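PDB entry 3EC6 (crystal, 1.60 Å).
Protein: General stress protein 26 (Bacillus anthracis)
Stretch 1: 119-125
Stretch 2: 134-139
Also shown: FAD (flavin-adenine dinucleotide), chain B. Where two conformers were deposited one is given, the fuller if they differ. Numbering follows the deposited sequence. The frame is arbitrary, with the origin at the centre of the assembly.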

# COMPACT_ATOMS: atom_id res chain seq x y z
N ASN A 119 -5.55 -16.20 0.85
CA ASN A 119 -6.90 -16.75 1.03
C ASN A 119 -7.75 -15.67 1.64
O ASN A 119 -7.53 -15.32 2.79
N PRO A 120 -8.68 -15.09 0.87
CA PRO A 120 -9.36 -13.92 1.41
C PRO A 120 -10.39 -14.31 2.49
O PRO A 120 -11.08 -15.34 2.37
N ASP A 121 -10.46 -13.48 3.52
CA ASP A 121 -11.58 -13.59 4.46
C ASP A 121 -12.60 -12.55 4.11
O ASP A 121 -13.81 -12.82 4.21
N THR A 122 -12.14 -11.32 3.79
CA THR A 122 -13.09 -10.23 3.52
C THR A 122 -12.60 -9.48 2.28
O THR A 122 -11.40 -9.22 2.17
N ILE A 123 -13.51 -9.22 1.33
CA ILE A 123 -13.15 -8.35 0.21
C ILE A 123 -14.09 -7.17 0.25
O ILE A 123 -15.33 -7.35 0.19
N TYR A 124 -13.53 -5.96 0.35
CA TYR A 124 -14.33 -4.74 0.31
C TYR A 124 -14.28 -4.17 -1.10
O TYR A 124 -13.23 -4.13 -1.72
N TYR A 125 -15.43 -3.73 -1.59
CA TYR A 125 -15.48 -3.11 -2.92
C TYR A 125 -15.71 -1.64 -2.73
O TYR A 125 -16.72 -1.24 -2.08
N PRO A 134 -18.33 0.86 2.03
CA PRO A 134 -18.05 -0.11 0.97
C PRO A 134 -18.92 -1.32 1.16
O PRO A 134 -19.30 -1.61 2.28
N GLU A 135 -19.25 -2.02 0.09
CA GLU A 135 -19.95 -3.29 0.21
C GLU A 135 -18.85 -4.28 0.47
O GLU A 135 -17.70 -4.04 0.13
N PHE A 136 -19.18 -5.40 1.06
CA PHE A 136 -18.13 -6.40 1.23
C PHE A 136 -18.68 -7.80 1.02
O PHE A 136 -19.90 -8.04 1.16
N LEU A 137 -17.78 -8.71 0.71
CA LEU A 137 -18.02 -10.13 0.59
C LEU A 137 -17.21 -10.84 1.69
O LEU A 137 -16.02 -10.54 1.84
N ARG A 138 -17.84 -11.74 2.46
CA ARG A 138 -17.08 -12.61 3.36
C ARG A 138 -16.93 -13.96 2.68
O ARG A 138 -17.89 -14.49 2.09
N LEU A 139 -15.71 -14.46 2.70
CA LEU A 139 -15.35 -15.69 2.03
C LEU A 139 -14.77 -16.65 3.06
O LEU A 139 -14.06 -16.22 3.98
OXT LEU A 139 -14.98 -17.86 2.99

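The two stretches pair as antiparallel strands, and their strongest polar contacts are made by the backbone. I123 and L137 face each other as a hydrogen-bonded pair: I123 N donates to L137 O at 2.9 Å, and L137 N returns a bond to I123 O, also at 2.9 Å. The ladder extends in one direction through L139 N to D121 O (2.9 Å) and in the other through Y125 N to E135 O (2.9 Å). The reciprocal bond, E135 N to Y125 O at 3.4 Å, is weak and bent. The shortest CA-H...O contact runs from F136 CA to I123 O at 3.1 Å.

With the polar contacts between the stretches made by the backbone, the side chains contribute mainly by packing, alternating between the two faces of the sheet. I123, Y125, E135 and L137 share one face. I123 (chi1 m, chi2 t) extends its unbranched arm so that CD1 lies 3.8 Å from CD1 of L139. The C-terminal leucine, also m,t, points toward the first stretch and has the largest area covered across the contact; its CD1 also meets P120 CG at 3.5 Å, the compact proline ring against a terminal methyl of the leucine. L137 (t,p) is an apolar residue on the same face, its closest side-chain approach being CB to I123 O at 4.0 Å. Y125 (chi1 t) sits beside E135 (chi1 m), with Y125 CD2 3.9 Å from E135 OE2. The carboxylate oxygen finds its hydrogen bond elsewhere in the structure.

The other face carries T122, Y124, F136 and R138. Y124 (chi1 m) and F136 (chi1 p) are cross-strand neighbours, and Y124 CD1 rests 3.6 Å from F136 CB. Their rings are oblique, with planes at 56° and centroids 6.0 Å apart, and the end of the F136 side chain leads away from the first stretch. T122 (chi1 m) sets its methyl CG2 4.2 Å from F136 CB, a modest contact suited to a small beta-branched residue.

P134 points toward the first stretch, its CB 4.3 Å from Y124 CB, and this end of the face receives the adenine of FAD. N9A of FAD lies over one face of the Y124 ring, with Y124 CE1 3.4 Å from FAD C5A, as suits a flat aromatic side chain beside a flat base. P134 CD approaches FAD N7A at 3.1 Å, and F136 CD2 approaches FAD N6A at 3.5 Å.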

# COMPACT_ATOMS: atom_id res chain seq x y z
CB ASN A 119 -6.92 -17.96 1.94
CG ASN A 119 -6.54 -19.22 1.22
OD1 ASN A 119 -5.41 -19.66 1.30
ND2 ASN A 119 -7.48 -19.76 0.46
CB PRO A 120 -10.11 -13.35 0.19
CG PRO A 120 -10.45 -14.66 -0.62
CD PRO A 120 -9.18 -15.47 -0.47
CB ASP A 121 -11.10 -13.38 5.91
CG ASP A 121 -10.28 -14.59 6.41
OD1 ASP A 121 -10.70 -15.71 6.17
OD2 ASP A 121 -9.14 -14.42 6.93
CB THR A 122 -13.19 -9.25 4.70
OG1 THR A 122 -13.44 -10.02 5.89
CG2 THR A 122 -14.34 -8.23 4.50
CB ILE A 123 -13.23 -9.06 -1.14
CG1 ILE A 123 -12.26 -10.27 -1.16
CG2 ILE A 123 -12.90 -8.03 -2.28
CD1 ILE A 123 -12.24 -11.01 -2.48
CB TYR A 124 -13.72 -3.67 1.24
CG TYR A 124 -13.73 -4.06 2.67
CD1 TYR A 124 -14.89 -3.91 3.43
CD2 TYR A 124 -12.60 -4.60 3.27
CE1 TYR A 124 -14.94 -4.29 4.76
CE2 TYR A 124 -12.63 -4.99 4.63
CZ TYR A 124 -13.82 -4.83 5.35
OH TYR A 124 -13.89 -5.20 6.68
CB TYR A 125 -16.60 -3.75 -3.79
CG TYR A 125 -16.71 -3.08 -5.13
CD1 TYR A 125 -15.84 -3.41 -6.17
CD2 TYR A 125 -17.66 -2.08 -5.33
CE1 TYR A 125 -15.92 -2.72 -7.41
CE2 TYR A 125 -17.76 -1.42 -6.53
CZ TYR A 125 -16.89 -1.75 -7.55
OH TYR A 125 -17.07 -1.03 -8.72
CB PRO A 134 -16.59 -0.52 1.23
CG PRO A 134 -16.02 0.57 2.07
CD PRO A 134 -17.18 1.06 2.92
CB GLU A 135 -20.62 -3.68 -1.08
CG GLU A 135 -21.61 -2.66 -1.62
CD GLU A 135 -21.79 -2.83 -3.10
OE1 GLU A 135 -22.44 -3.83 -3.49
OE2 GLU A 135 -21.28 -1.98 -3.88
CB PHE A 136 -17.48 -6.25 2.60
CG PHE A 136 -18.45 -6.35 3.74
CD1 PHE A 136 -18.70 -7.56 4.36
CD2 PHE A 136 -19.13 -5.21 4.19
CE1 PHE A 136 -19.61 -7.65 5.42
CE2 PHE A 136 -20.05 -5.28 5.24
CZ PHE A 136 -20.30 -6.49 5.85
CB LEU A 137 -17.48 -10.58 -0.78
CG LEU A 137 -17.75 -11.97 -1.33
CD1 LEU A 137 -19.27 -12.28 -1.38
CD2 LEU A 137 -17.16 -12.11 -2.73
CB ARG A 138 -17.71 -12.72 4.75
CG ARG A 138 -18.25 -11.39 5.25
CD ARG A 138 -18.16 -11.19 6.78
NE ARG A 138 -18.72 -12.28 7.54
CZ ARG A 138 -18.46 -12.51 8.83
NH1 ARG A 138 -19.03 -13.54 9.44
NH2 ARG A 138 -17.60 -11.72 9.49
CB LEU A 139 -14.34 -15.44 0.90
CG LEU A 139 -14.89 -14.53 -0.22
CD1 LEU A 139 -13.83 -14.23 -1.21
CD2 LEU A 139 -16.07 -15.19 -0.94
PA FAD B . -12.27 4.49 7.65
O1A FAD B . -12.06 5.00 9.07
O2A FAD B . -13.35 5.24 6.89
O5B FAD B . -12.78 2.93 7.62
C5B FAD B . -12.81 2.31 6.36
C4B FAD B . -11.89 1.12 6.53
O4B FAD B . -12.55 0.15 7.38
C3B FAD B . -11.59 0.48 5.17
O3B FAD B . -10.30 0.86 4.70
C2B FAD B . -11.82 -1.00 5.45
O2B FAD B . -10.60 -1.63 5.79
C1B FAD B . -12.76 -1.05 6.66
N9A FAD B . -14.18 -1.12 6.24
C8A FAD B . -14.70 -0.65 5.05
N7A FAD B . -16.03 -0.91 5.03
C5A FAD B . -16.38 -1.53 6.18
C6A FAD B . -17.61 -2.00 6.63
N6A FAD B . -18.61 -2.12 5.75
N1A FAD B . -17.66 -2.62 7.86
C2A FAD B . -16.50 -2.76 8.63
N3A FAD B . -15.28 -2.28 8.17
C4A FAD B . -15.22 -1.67 6.95
N1 FAD B . -9.08 9.87 2.55
C2 FAD B . -8.64 10.90 3.35
O2 FAD B . -9.20 10.99 4.45
N3 FAD B . -7.61 11.72 2.96
C4 FAD B . -7.02 11.57 1.73
O4 FAD B . -6.08 12.33 1.38
C4X FAD B . -7.50 10.57 0.86
N5 FAD B . -6.92 10.42 -0.39
C5X FAD B . -7.41 9.44 -1.24
C6 FAD B . -6.81 9.33 -2.51
C7 FAD B . -7.28 8.31 -3.34
C7M FAD B . -6.66 8.20 -4.71
C8 FAD B . -8.31 7.44 -2.93
C8M FAD B . -8.82 6.30 -3.81
C9 FAD B . -8.85 7.52 -1.64
C9A FAD B . -8.40 8.55 -0.79
N10 FAD B . -8.95 8.67 0.49
C10 FAD B . -8.51 9.71 1.30
C1' FAD B . -9.92 7.70 1.08
C2' FAD B . -9.26 6.63 1.96
O2' FAD B . -8.32 5.86 1.21
C3' FAD B . -10.36 5.67 2.42
O3' FAD B . -11.34 6.48 3.11
C4' FAD B . -9.82 4.59 3.35
O4' FAD B . -10.80 3.52 3.57
C5' FAD B . -9.42 5.20 4.71
O5' FAD B . -8.98 4.16 5.56
P FAD B . -9.48 4.29 7.09
O1P FAD B . -9.20 3.01 7.87
O2P FAD B . -9.04 5.58 7.73
O3P FAD B . -11.02 4.41 6.70